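Local coordinates for protein Ufm1-specific protease (Caenorhabditis elegans, PDB 5EJJ) that acts as a thiol protease that releases the ubiquitin-like modifier Ufm1 from target proteins and is required to bring certain odorant receptors to olfactory cilia, at residues 10-15 with 105-110; 66-71 with 268-273; 94-99 with 112-117; 241-246 with 262-267. All coordinates share one frame; numbering follows the deposited sequence.

Interaction 1: residues 10-15 with 105-110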
loop_
_atom_site.group_PDB
_atom_site.type_symbol
_atom_site.label_atom_id
_atom_site.label_comp_id
_atom_site.label_asym_id
_atom_site.label_seq_id
_atom_site.Cartn_x
_atom_site.Cartn_y
_atom_site.Cartn_z
ATOM N N ALA A 10 -13.614 -8.617 4.603
ATOM C CA ALA A 10 -12.315 -8.650 3.937
ATOM C C ALA A 10 -12.188 -9.954 3.152
ATOM O O ALA A 10 -11.858 -9.941 1.962
ATOM C CB ALA A 10 -11.235 -8.510 4.943
ATOM N N MET A 11 -12.507 -11.069 3.819
ATOM C CA MET A 11 -12.554 -12.395 3.193
ATOM C C MET A 11 -13.418 -12.434 1.946
ATOM O O MET A 11 -12.933 -12.838 0.901
ATOM C CB MET A 11 -13.061 -13.439 4.175
ATOM C CG MET A 11 -13.219 -14.825 3.556
ATOM S SD MET A 11 -13.811 -16.097 4.718
ATOM C CE MET A 11 -15.420 -15.457 5.174
ATOM N N PHE A 12 -14.689 -12.024 2.063
ATOM C CA PHE A 12 -15.631 -11.984 0.938
ATOM C C PHE A 12 -15.057 -11.207 -0.227
ATOM O O PHE A 12 -15.123 -11.637 -1.384
ATOM C CB PHE A 12 -16.944 -11.314 1.344
ATOM C CG PHE A 12 -17.713 -12.068 2.381
ATOM C CD1 PHE A 12 -17.681 -13.460 2.411
ATOM C CD2 PHE A 12 -18.448 -11.393 3.337
ATOM C CE1 PHE A 12 -18.368 -14.172 3.380
ATOM C CE2 PHE A 12 -19.138 -12.095 4.307
ATOM C CZ PHE A 12 -19.098 -13.493 4.327
ATOM N N GLN A 13 -14.497 -10.047 0.082
ATOM C CA GLN A 13 -13.876 -9.231 -0.940
ATOM C C GLN A 13 -12.715 -9.949 -1.620
ATOM O O GLN A 13 -12.419 -9.698 -2.779
ATOM C CB GLN A 13 -13.367 -7.942 -0.330
ATOM C CG GLN A 13 -12.745 -7.040 -1.345
ATOM C CD GLN A 13 -13.753 -6.603 -2.354
ATOM O OE1 GLN A 13 -14.914 -6.363 -2.013
ATOM N NE2 GLN A 13 -13.334 -6.504 -3.609
ATOM N N ASN A 14 -12.028 -10.827 -0.904
ATOM C CA ASN A 14 -10.932 -11.530 -1.537
ATOM C C ASN A 14 -11.463 -12.523 -2.547
ATOM O O ASN A 14 -10.967 -12.585 -3.669
ATOM C CB ASN A 14 -10.054 -12.220 -0.510
ATOM C CG ASN A 14 -8.923 -11.337 -0.011
ATOM O OD1 ASN A 14 -8.749 -10.190 -0.439
ATOM N ND2 ASN A 14 -8.143 -11.879 0.916
ATOM N N TYR A 15 -12.483 -13.284 -2.150
ATOM C CA TYR A 15 -13.182 -14.195 -3.060
ATOM C C TYR A 15 -13.696 -13.438 -4.264
ATOM O O TYR A 15 -13.615 -13.910 -5.403
ATOM C CB TYR A 15 -14.371 -14.840 -2.381
ATOM C CG TYR A 15 -15.087 -15.833 -3.268
ATOM C CD1 TYR A 15 -16.098 -15.423 -4.121
ATOM C CD2 TYR A 15 -14.758 -17.190 -3.236
ATOM C CE1 TYR A 15 -16.763 -16.328 -4.934
ATOM C CE2 TYR A 15 -15.415 -18.109 -4.042
ATOM C CZ TYR A 15 -16.423 -17.671 -4.900
ATOM O OH TYR A 15 -17.092 -18.576 -5.717
ATOM N N ARG A 105 -22.341 -12.347 0.389
ATOM C CA ARG A 105 -21.585 -11.764 1.488
ATOM C C ARG A 105 -22.394 -11.762 2.778
ATOM O O ARG A 105 -22.633 -10.716 3.375
ATOM C CB ARG A 105 -21.080 -10.357 1.155
ATOM C CG ARG A 105 -20.369 -10.267 -0.169
ATOM C CD ARG A 105 -19.597 -8.967 -0.316
ATOM N NE ARG A 105 -19.073 -8.810 -1.675
ATOM C CZ ARG A 105 -18.074 -7.995 -2.017
ATOM N NH1 ARG A 105 -17.462 -7.262 -1.087
ATOM N NH2 ARG A 105 -17.669 -7.923 -3.288
ATOM N N SER A 106 -22.788 -12.946 3.222
ATOM C CA SER A 106 -23.559 -13.059 4.451
ATOM C C SER A 106 -22.732 -13.370 5.691
ATOM O O SER A 106 -22.437 -14.537 5.957
ATOM C CB SER A 106 -24.617 -14.143 4.297
ATOM O OG SER A 106 -25.279 -14.373 5.526
ATOM N N ILE A 107 -22.384 -12.340 6.464
ATOM C CA ILE A 107 -21.755 -12.557 7.772
ATOM C C ILE A 107 -22.707 -13.421 8.564
ATOM O O ILE A 107 -22.308 -14.298 9.334
ATOM C CB ILE A 107 -21.545 -11.239 8.533
ATOM C CG1 ILE A 107 -20.278 -10.541 8.031
ATOM C CG2 ILE A 107 -21.480 -11.489 10.049
ATOM C CD1 ILE A 107 -20.081 -9.145 8.617
ATOM N N SER A 108 -23.984 -13.135 8.324
ATOM C CA SER A 108 -25.137 -13.867 8.826
ATOM C C SER A 108 -24.891 -15.425 8.694
ATOM O O SER A 108 -24.829 -16.158 9.700
ATOM C CB SER A 108 -26.450 -13.315 8.125
ATOM O OG SER A 108 -26.406 -11.941 7.599
ATOM N N GLU A 109 -24.680 -15.911 7.467
ATOM C CA GLU A 109 -24.525 -17.351 7.214
ATOM C C GLU A 109 -23.191 -17.927 7.680
ATOM O O GLU A 109 -23.113 -19.097 8.105
ATOM C CB GLU A 109 -24.664 -17.665 5.721
ATOM C CG GLU A 109 -26.022 -17.357 5.097
ATOM C CD GLU A 109 -26.041 -17.625 3.585
ATOM O OE1 GLU A 109 -26.626 -16.807 2.824
ATOM O OE2 GLU A 109 -25.460 -18.660 3.166
ATOM N N PHE A 110 -22.137 -17.115 7.552
ATOM C CA PHE A 110 -20.769 -17.521 7.904
ATOM C C PHE A 110 -20.636 -17.895 9.383
ATOM O O PHE A 110 -19.908 -18.823 9.734
ATOM C CB PHE A 110 -19.740 -16.435 7.539
ATOM C CG PHE A 110 -18.365 -16.704 8.093
ATOM C CD1 PHE A 110 -17.473 -17.513 7.403
ATOM C CD2 PHE A 110 -17.972 -16.173 9.318
ATOM C CE1 PHE A 110 -16.210 -17.778 7.915
ATOM C CE2 PHE A 110 -16.704 -16.444 9.844
ATOM C CZ PHE A 110 -15.824 -17.248 9.143
#
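The Phe12 ring lies with one face against the backbone of Arg105, whose CA is 3.8 Å from the ring centroid, over the face but toward the rim, 18° off the normal. This CH-pi contact is extended by Arg105 CB, 3.6 Å from Phe12 CD2. Beyond it the arginine chain, stretched out as far as NE, runs back past Phe12 CB, opposite in direction to the phenylalanine. Its guanidinium thus arrives beside Gln13, where Arg105 NH1 donates to Gln13 OE1 at 2.9 Å. That donor lies 28° above the carbonyl plane, while the oxygen stays close to the guanidinium plane; NH2 adds a weak bond to the same oxygen. Ile107 N and Phe110 CB meet the edge of the Phe12 ring. The preceding residue, Met11, is anti at chi1 (176°) and bent at chi3, which carries its CE to 3.7 Å from Phe110 CD1. The sulfur stands obliquely to that ring, 5.2 Å from its centroid, in a Met-aromatic contact. An alanine in place of Phe12 would remove the ring against Arg105 and would probably loosen the seating of this turn on helix 8-19. Leu102 also touches Phe12, so the ring packs on residues from both sides of the turn. Ser106 OG caps Glu109 N at the start of helix 107-113. The positive-phi Arg105 is the C-prime residue of a Schellman motif, with Ser106 N bonded to Met101 O and Arg105 N to Leu102 O, so the contact is typical of a Schellman-ended helix followed directly by an N-capped one, the junction packed on a neighbouring helix.

Interaction 2: residues 66-71 with 268-273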
loop_
_atom_site.group_PDB
_atom_site.type_symbol
_atom_site.label_atom_id
_atom_site.label_comp_id
_atom_site.label_asym_id
_atom_site.label_seq_id
_atom_site.Cartn_x
_atom_site.Cartn_y
_atom_site.Cartn_z
ATOM N N GLU A 66 3.256 -17.649 2.198
ATOM C CA GLU A 66 3.700 -17.396 3.570
ATOM C C GLU A 66 4.981 -16.560 3.600
ATOM O O GLU A 66 5.151 -15.719 4.481
ATOM C CB GLU A 66 3.882 -18.721 4.317
ATOM C CG GLU A 66 3.951 -18.648 5.857
ATOM C CD GLU A 66 3.528 -19.995 6.518
ATOM O OE1 GLU A 66 3.452 -20.094 7.778
ATOM O OE2 GLU A 66 3.263 -20.967 5.758
ATOM N N SER A 67 5.860 -16.746 2.622
ATOM C CA SER A 67 7.114 -16.016 2.630
ATOM C C SER A 67 6.884 -14.554 2.285
ATOM O O SER A 67 7.769 -13.703 2.443
ATOM C CB SER A 67 8.106 -16.630 1.640
ATOM O OG SER A 67 7.982 -16.078 0.336
ATOM N N SER A 68 5.691 -14.259 1.799
ATOM C CA SER A 68 5.384 -12.912 1.358
ATOM C C SER A 68 4.618 -12.097 2.375
ATOM O O SER A 68 4.460 -10.902 2.206
ATOM C CB SER A 68 4.614 -12.977 0.068
ATOM O OG SER A 68 5.427 -13.614 -0.900
ATOM N N LEU A 69 4.156 -12.750 3.433
ATOM C CA LEU A 69 3.413 -12.096 4.489
ATOM C C LEU A 69 4.340 -11.678 5.626
ATOM O O LEU A 69 5.469 -12.160 5.730
ATOM C CB LEU A 69 2.342 -13.040 4.998
ATOM C CG LEU A 69 1.580 -13.644 3.832
ATOM C CD1 LEU A 69 0.570 -14.621 4.335
ATOM C CD2 LEU A 69 0.899 -12.546 3.086
ATOM N N SER A 70 3.862 -10.768 6.469
ATOM C CA SER A 70 4.654 -10.274 7.586
ATOM C C SER A 70 4.961 -11.371 8.556
ATOM O O SER A 70 4.155 -12.267 8.769
ATOM C CB SER A 70 3.946 -9.151 8.323
ATOM O OG SER A 70 4.194 -7.912 7.695
ATOM N N ALA A 71 6.134 -11.248 9.169
ATOM C CA ALA A 71 6.768 -12.311 9.932
ATOM C C ALA A 71 5.940 -12.820 11.105
ATOM O O ALA A 71 6.102 -13.973 11.505
ATOM C CB ALA A 71 8.126 -11.869 10.392
ATOM N N ALA A 268 14.637 -14.279 1.958
ATOM C CA ALA A 268 15.588 -15.138 1.251
ATOM C C ALA A 268 14.833 -16.226 0.488
ATOM O O ALA A 268 15.050 -16.406 -0.700
ATOM C CB ALA A 268 16.589 -15.740 2.190
ATOM N N ASN A 269 13.926 -16.923 1.166
ATOM C CA ASN A 269 13.094 -17.914 0.515
ATOM C C ASN A 269 12.323 -17.343 -0.673
ATOM O O ASN A 269 12.158 -18.002 -1.691
ATOM C CB ASN A 269 12.121 -18.517 1.519
ATOM C CG ASN A 269 12.830 -19.236 2.666
ATOM O OD1 ASN A 269 13.974 -19.689 2.531
ATOM N ND2 ASN A 269 12.144 -19.348 3.807
ATOM N N ASN A 270 11.852 -16.110 -0.539
ATOM C CA ASN A 270 11.140 -15.450 -1.613
ATOM C C ASN A 270 12.036 -15.216 -2.810
ATOM O O ASN A 270 11.605 -15.411 -3.934
ATOM C CB ASN A 270 10.565 -14.118 -1.144
ATOM C CG ASN A 270 9.327 -13.705 -1.937
ATOM O OD1 ASN A 270 9.414 -12.986 -2.941
ATOM N ND2 ASN A 270 8.162 -14.179 -1.495
ATOM N N THR A 271 13.278 -14.792 -2.563
ATOM C CA THR A 271 14.276 -14.560 -3.620
ATOM C C THR A 271 14.611 -15.869 -4.301
ATOM O O THR A 271 14.735 -15.947 -5.522
ATOM C CB THR A 271 15.587 -14.023 -3.034
ATOM O OG1 THR A 271 15.355 -12.749 -2.418
ATOM C CG2 THR A 271 16.655 -13.889 -4.122
ATOM N N MET A 272 14.759 -16.895 -3.473
ATOM C CA MET A 272 15.030 -18.244 -3.919
ATOM C C MET A 272 13.938 -18.676 -4.884
ATOM O O MET A 272 14.214 -19.082 -6.014
ATOM C CB MET A 272 15.073 -19.166 -2.704
ATOM C CG MET A 272 15.298 -20.646 -3.015
ATOM S SD MET A 272 13.894 -21.759 -2.709
ATOM C CE MET A 272 13.354 -22.023 -4.394
ATOM N N MET A 273 12.694 -18.562 -4.446
ATOM C CA MET A 273 11.576 -19.005 -5.257
ATOM C C MET A 273 11.410 -18.240 -6.585
ATOM O O MET A 273 11.079 -18.842 -7.604
ATOM C CB MET A 273 10.284 -18.998 -4.447
ATOM C CG MET A 273 10.156 -20.157 -3.479
ATOM S SD MET A 273 8.663 -20.085 -2.440
ATOM C CE MET A 273 9.408 -20.025 -0.814
#
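Asn269 is the first residue of 268-273 to meet the other segment, and it does so lightly: its CB lies 4.4 Å from Ser67 CB, at the margin of the contact. Asn270 carries the interaction. Its CG is anti to the backbone N (chi1 -153°), which directs the amide at the last turn of helix 59-68, and ND2 enters between two serine hydroxyls. It donates to Ser67 OG at 2.6 Å along a nearly straight path (162°), with that oxygen close to the amide plane. A weak, strongly bent second bond goes to Ser68 OG at 2.9 Å. Both hydroxyls also bond to Phe64 O, which for Ser68 is the stronger partner. The other end of the same amide is held as well, since Asn270 OD1 takes a hydrogen bond from Gln305 N of strand 302-306. One turn further on, Met273 brings CE to 4.4 Å from Ser67 OG, and its side chain also rests on Phe64. The two serines thus link a backbone carbonyl near the end of one helix to a side-chain amide of another. With ND2 and OD1 both engaged, the rotation of the Asn270 amide is fixed, and the buried contact joins the MPN part of the chain to the following region through directional hydrogen bonds more than through apolar fit.

Interaction 3: residues 94-99 with 112-117; sequences TLQLTS and DMNVMF
Asn114 presents its side-chain amide to the backbone of Gln96 much as a neighbouring strand would. Its OD1 accepts from Gln96 N at 2.7 Å in an almost linear bond (174°), and its ND2 donates to Gln96 O at 3.0 Å. Each donor lies in the plane of the carbonyl it meets, on a lone pair, and Gln96 O is also within the plane of the asparagine amide. CG of Asn114 stands anti to its own carbonyl carbon (chi1 -54°), which swings the amide across to the strand. ND2 has a second acceptor in Phe110 O, so the amide ties helix 107-113, through Phe110 O, to strand 94-97 and both of its polar atoms are satisfied. An alanine at Asn114 would remove all three of these hydrogen bonds and would probably leave the backbone of Gln96 poorly satisfied and the turn after the helix less firmly placed. In that type I turn Phe117 N returns to Asn114 O at 3.0 Å. The turn sets the Phe117 ring so that Leu95 CD2 rests over one face, 3.8 Å from the centroid. On the other side of the asparagine, Met113 CG packs on Gln96 CB at 3.7 Å. Thr98 OG1 is used as an N-cap, bonded to Met101 N. Strand 94-97 is outermost in its four-stranded sheet: Leu95 and Leu97 bond through their backbones to strand 74-81 and the residue after it, while Gln96 faces Asn114, and Phe110 of helix 107-113 packs against Leu95, Leu97 and Phe117.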
loop_
_atom_site.group_PDB
_atom_site.type_symbol
_atom_site.label_atom_id
_atom_site.label_comp_id
_atom_site.label_asym_id
_atom_site.label_seq_id
_atom_site.Cartn_x
_atom_site.Cartn_y
_atom_site.Cartn_z
ATOM N N THR A 94 -10.559 -25.775 9.569
ATOM C CA THR A 94 -11.044 -25.503 8.211
ATOM C C THR A 94 -12.298 -24.630 8.207
ATOM O O THR A 94 -13.280 -24.928 8.897
ATOM C CB THR A 94 -11.298 -26.782 7.394
ATOM O OG1 THR A 94 -10.105 -27.580 7.363
ATOM C CG2 THR A 94 -11.668 -26.408 5.975
ATOM N N LEU A 95 -12.261 -23.534 7.456
ATOM C CA LEU A 95 -13.463 -22.730 7.294
ATOM C C LEU A 95 -14.429 -23.496 6.392
ATOM O O LEU A 95 -14.025 -24.075 5.362
ATOM C CB LEU A 95 -13.156 -21.358 6.689
ATOM C CG LEU A 95 -12.261 -20.377 7.448
ATOM C CD1 LEU A 95 -12.121 -19.106 6.630
ATOM C CD2 LEU A 95 -12.824 -20.072 8.813
ATOM N N GLN A 96 -15.700 -23.520 6.786
ATOM C CA GLN A 96 -16.721 -24.092 5.924
ATOM C C GLN A 96 -17.438 -22.973 5.202
ATOM O O GLN A 96 -17.900 -22.019 5.819
ATOM C CB GLN A 96 -17.679 -24.950 6.733
ATOM C CG GLN A 96 -16.981 -26.119 7.413
ATOM C CD GLN A 96 -16.272 -27.022 6.421
ATOM O OE1 GLN A 96 -16.706 -27.178 5.273
ATOM N NE2 GLN A 96 -15.168 -27.622 6.857
ATOM N N LEU A 97 -17.493 -23.070 3.886
ATOM C CA LEU A 97 -17.999 -21.970 3.082
ATOM C C LEU A 97 -18.943 -22.462 2.001
ATOM O O LEU A 97 -18.867 -23.618 1.581
ATOM C CB LEU A 97 -16.842 -21.230 2.414
ATOM C CG LEU A 97 -15.791 -20.535 3.266
ATOM C CD1 LEU A 97 -14.861 -19.742 2.353
ATOM C CD2 LEU A 97 -16.438 -19.643 4.304
ATOM N N THR A 98 -19.827 -21.578 1.549
ATOM C CA THR A 98 -20.724 -21.883 0.448
ATOM C C THR A 98 -20.605 -20.759 -0.565
ATOM O O THR A 98 -20.190 -19.646 -0.212
ATOM C CB THR A 98 -22.177 -21.945 0.914
ATOM O OG1 THR A 98 -22.689 -20.612 1.048
ATOM C CG2 THR A 98 -22.281 -22.667 2.254
ATOM N N SER A 99 -20.970 -21.035 -1.817
ATOM C CA SER A 99 -20.889 -20.015 -2.861
ATOM C C SER A 99 -22.012 -18.997 -2.697
ATOM O O SER A 99 -21.903 -17.849 -3.151
ATOM C CB SER A 99 -20.936 -20.652 -4.245
ATOM O OG SER A 99 -19.701 -21.278 -4.570
ATOM N N ASP A 112 -22.892 -19.230 11.311
ATOM C CA ASP A 112 -23.642 -20.455 11.628
ATOM C C ASP A 112 -22.882 -21.689 11.202
ATOM O O ASP A 112 -22.990 -22.757 11.815
ATOM C CB ASP A 112 -24.980 -20.472 10.897
ATOM C CG ASP A 112 -25.926 -19.407 11.397
ATOM O OD1 ASP A 112 -26.053 -18.357 10.710
ATOM O OD2 ASP A 112 -26.534 -19.625 12.481
ATOM N N MET A 113 -22.127 -21.531 10.125
ATOM C CA MET A 113 -21.328 -22.610 9.593
ATOM C C MET A 113 -19.978 -22.765 10.312
ATOM O O MET A 113 -19.288 -23.778 10.129
ATOM C CB MET A 113 -21.102 -22.360 8.114
ATOM C CG MET A 113 -21.102 -23.598 7.286
ATOM S SD MET A 113 -22.462 -23.520 6.137
ATOM C CE MET A 113 -23.836 -23.545 7.302
ATOM N N ASN A 114 -19.599 -21.767 11.121
ATOM C CA ASN A 114 -18.262 -21.733 11.741
ATOM C C ASN A 114 -18.266 -21.230 13.199
ATOM O O ASN A 114 -17.786 -20.126 13.500
ATOM C CB ASN A 114 -17.264 -20.938 10.870
ATOM C CG ASN A 114 -17.206 -21.444 9.417
ATOM O OD1 ASN A 114 -16.434 -22.356 9.079
ATOM N ND2 ASN A 114 -18.029 -20.848 8.554
ATOM N N VAL A 115 -18.777 -22.072 14.100
ATOM C CA VAL A 115 -19.126 -21.643 15.465
ATOM C C VAL A 115 -17.998 -20.999 16.282
ATOM O O VAL A 115 -18.260 -20.125 17.118
ATOM C CB VAL A 115 -19.832 -22.766 16.304
ATOM C CG1 VAL A 115 -20.943 -23.398 15.514
ATOM C CG2 VAL A 115 -18.854 -23.815 16.741
ATOM N N MET A 116 -16.755 -21.406 16.060
ATOM C CA MET A 116 -15.704 -20.841 16.887
ATOM C C MET A 116 -15.180 -19.491 16.390
ATOM O O MET A 116 -14.391 -18.842 17.074
ATOM C CB MET A 116 -14.586 -21.845 17.199
ATOM C CG MET A 116 -13.805 -22.390 16.025
ATOM S SD MET A 116 -12.297 -23.215 16.624
ATOM C CE MET A 116 -11.795 -24.140 15.164
ATOM N N PHE A 117 -15.665 -19.031 15.241
ATOM C CA PHE A 117 -15.236 -17.729 14.730
ATOM C C PHE A 117 -16.140 -16.564 15.087
ATOM O O PHE A 117 -17.348 -16.731 15.203
ATOM C CB PHE A 117 -15.023 -17.790 13.226
ATOM C CG PHE A 117 -13.834 -18.588 12.854
ATOM C CD1 PHE A 117 -13.889 -19.973 12.881
ATOM C CD2 PHE A 117 -12.640 -17.965 12.541
ATOM C CE1 PHE A 117 -12.787 -20.722 12.571
ATOM C CE2 PHE A 117 -11.527 -18.716 12.224
ATOM C CZ PHE A 117 -11.600 -20.097 12.242
#

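Interaction 4: residues 241-246 with 262-267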
loop_
_atom_site.group_PDB
_atom_site.type_symbol
_atom_site.label_atom_id
_atom_site.label_comp_id
_atom_site.label_asym_id
_atom_site.label_seq_id
_atom_site.Cartn_x
_atom_site.Cartn_y
_atom_site.Cartn_z
ATOM N N GLY A 241 18.553 -5.795 -0.310
ATOM C CA GLY A 241 17.237 -5.196 -0.228
ATOM C C GLY A 241 16.675 -5.016 1.168
ATOM O O GLY A 241 17.303 -5.425 2.138
ATOM N N GLU A 242 15.494 -4.393 1.250
ATOM C CA GLU A 242 14.789 -4.158 2.502
ATOM C C GLU A 242 14.505 -5.460 3.203
ATOM O O GLU A 242 14.278 -6.479 2.558
ATOM C CB GLU A 242 13.424 -3.539 2.233
ATOM C CG GLU A 242 13.410 -2.152 1.620
ATOM C CD GLU A 242 11.981 -1.551 1.514
ATOM O OE1 GLU A 242 11.012 -2.309 1.196
ATOM O OE2 GLU A 242 11.835 -0.316 1.761
ATOM N N VAL A 243 14.488 -5.428 4.528
ATOM C CA VAL A 243 13.822 -6.467 5.289
ATOM C C VAL A 243 12.983 -5.792 6.372
ATOM O O VAL A 243 13.517 -5.113 7.249
ATOM C CB VAL A 243 14.804 -7.447 5.909
ATOM C CG1 VAL A 243 14.066 -8.503 6.677
ATOM C CG2 VAL A 243 15.635 -8.097 4.835
ATOM N N VAL A 244 11.660 -5.974 6.289
ATOM C CA VAL A 244 10.699 -5.273 7.137
ATOM C C VAL A 244 9.996 -6.234 8.071
ATOM O O VAL A 244 9.486 -7.257 7.633
ATOM C CB VAL A 244 9.619 -4.613 6.303
ATOM C CG1 VAL A 244 8.783 -3.757 7.179
ATOM C CG2 VAL A 244 10.234 -3.798 5.199
ATOM N N PHE A 245 9.974 -5.911 9.362
ATOM C CA PHE A 245 9.219 -6.694 10.338
ATOM C C PHE A 245 8.470 -5.804 11.339
ATOM O O PHE A 245 8.949 -4.729 11.696
ATOM C CB PHE A 245 10.122 -7.679 11.058
ATOM C CG PHE A 245 11.198 -7.046 11.900
ATOM C CD1 PHE A 245 12.411 -6.665 11.336
ATOM C CD2 PHE A 245 11.026 -6.888 13.275
ATOM C CE1 PHE A 245 13.426 -6.119 12.124
ATOM C CE2 PHE A 245 12.038 -6.333 14.071
ATOM C CZ PHE A 245 13.240 -5.948 13.488
ATOM N N PRO A 246 7.273 -6.237 11.770
ATOM C CA PRO A 246 6.450 -5.434 12.674
ATOM C C PRO A 246 6.967 -5.293 14.103
ATOM O O PRO A 246 7.369 -6.267 14.720
ATOM C CB PRO A 246 5.115 -6.179 12.677
ATOM C CG PRO A 246 5.433 -7.511 12.223
ATOM C CD PRO A 246 6.510 -7.369 11.236
ATOM N N GLU A 262 12.876 -14.323 11.395
ATOM C CA GLU A 262 11.878 -14.884 10.471
ATOM C C GLU A 262 11.662 -13.984 9.256
ATOM O O GLU A 262 11.483 -14.471 8.130
ATOM C CB GLU A 262 10.534 -15.100 11.162
ATOM C CG GLU A 262 9.418 -15.652 10.254
ATOM C CD GLU A 262 9.615 -17.114 9.854
ATOM O OE1 GLU A 262 10.431 -17.831 10.494
ATOM O OE2 GLU A 262 8.952 -17.557 8.885
ATOM N N ALA A 263 11.675 -12.672 9.497
ATOM C CA ALA A 263 11.492 -11.689 8.444
ATOM C C ALA A 263 12.572 -11.877 7.381
ATOM O O ALA A 263 12.274 -12.005 6.180
ATOM C CB ALA A 263 11.529 -10.294 9.021
ATOM N N PHE A 264 13.823 -11.921 7.840
ATOM C CA PHE A 264 14.969 -12.125 6.966
ATOM C C PHE A 264 14.935 -13.467 6.220
ATOM O O PHE A 264 15.292 -13.533 5.036
ATOM C CB PHE A 264 16.287 -12.012 7.741
ATOM C CG PHE A 264 17.468 -12.386 6.924
ATOM C CD1 PHE A 264 18.048 -13.621 7.055
ATOM C CD2 PHE A 264 17.948 -11.526 5.952
ATOM C CE1 PHE A 264 19.130 -13.983 6.258
ATOM C CE2 PHE A 264 19.020 -11.886 5.145
ATOM C CZ PHE A 264 19.619 -13.108 5.301
ATOM N N ASN A 265 14.522 -14.535 6.904
ATOM C CA ASN A 265 14.460 -15.827 6.250
ATOM C C ASN A 265 13.397 -15.888 5.153
ATOM O O ASN A 265 13.610 -16.530 4.129
ATOM C CB ASN A 265 14.298 -16.971 7.248
ATOM C CG ASN A 265 15.473 -17.085 8.223
ATOM O OD1 ASN A 265 16.538 -16.492 8.028
ATOM N ND2 ASN A 265 15.277 -17.858 9.283
ATOM N N ARG A 266 12.273 -15.192 5.334
ATOM C CA ARG A 266 11.202 -15.218 4.340
ATOM C C ARG A 266 11.612 -14.493 3.072
ATOM O O ARG A 266 11.303 -14.923 1.964
ATOM C CB ARG A 266 9.931 -14.601 4.907
ATOM C CG ARG A 266 9.321 -15.410 6.025
ATOM C CD ARG A 266 7.943 -14.974 6.354
ATOM N NE ARG A 266 7.352 -15.829 7.369
ATOM C CZ ARG A 266 6.204 -15.566 7.988
ATOM N NH1 ARG A 266 5.517 -14.473 7.708
ATOM N NH2 ARG A 266 5.738 -16.392 8.896
ATOM N N ARG A 267 12.307 -13.380 3.232
ATOM C CA ARG A 267 12.812 -12.659 2.079
ATOM C C ARG A 267 13.803 -13.493 1.276
ATOM O O ARG A 267 13.841 -13.392 0.056
ATOM C CB ARG A 267 13.502 -11.380 2.532
ATOM C CG ARG A 267 12.591 -10.288 2.957
ATOM C CD ARG A 267 12.220 -9.446 1.770
ATOM N NE ARG A 267 11.310 -8.383 2.171
ATOM C CZ ARG A 267 10.713 -7.550 1.330
ATOM N NH1 ARG A 267 10.918 -7.650 0.020
ATOM N NH2 ARG A 267 9.897 -6.620 1.812
HETATM O O HOH W 1 10.355 -7.897 4.960
#
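Val243, the main bump on the strand, settles among Ala263, Phe264 and Arg267 of the helix. With CG1 anti to the backbone N (chi1 180°), that methyl presses on the helix backbone, 3.6 Å from Phe264 N, while CG2 faces the edge of the Phe264 ring and Arg267 CG. The helix answers with Ala263 CB, which fits between Val243 CG1 at 3.9 Å and Phe245 CB at 3.6 Å. The short side chain is consistent with the close approach, 7.7 Å, of the axes of segments 241-246 and 262-267, crossing at 137°. Phe245 meets Ala263 with CB, chi1 of 64° turning its ring away. Arg267 bends at chi2 and reaches across to the strand, setting Glu242 O over one guanidinium face, 3.5 Å from NE. At the guanidinium edge a water accepts from Arg267 NE at 3.0 Å and from Val244 N at 2.7 Å. Gln305 OE1 and Ala291 O take NH1, and the Glu242 carboxylate is hydrogen-bonded to Thr292 OG1 and Ser347 OG. The fit is therefore apolar at Val243 and Ala263, while the buried arginine meets the strand backbone directly at Glu242 O and through a water, its charge probably eased by Glu242.

The four contacts fall into two pairs. Interactions 1 and 3 are partly buried, share helix 107-113 and touch through Phe110 with Leu97 and Met11 with Leu95, so one apolar patch underlies both. Interactions 2 and 4 are buried contacts, the latter entirely so, their centres about 8 Å apart, and both use helix 253-280; Arg266 of interaction 4 reaches Leu69 O in interaction 2. Chemistry follows place: 94-99 with 112-117 meets one residue of an outer strand by amide pairing, 10-15 with 105-110 combines aromatic cover with an outlying arginine-glutamine hydrogen bond, 241-246 with 262-267 is chiefly a helix fitted to a sheet, and 66-71 with 268-273 joins two family regions chiefly by hydrogen bonds from one asparagine amide.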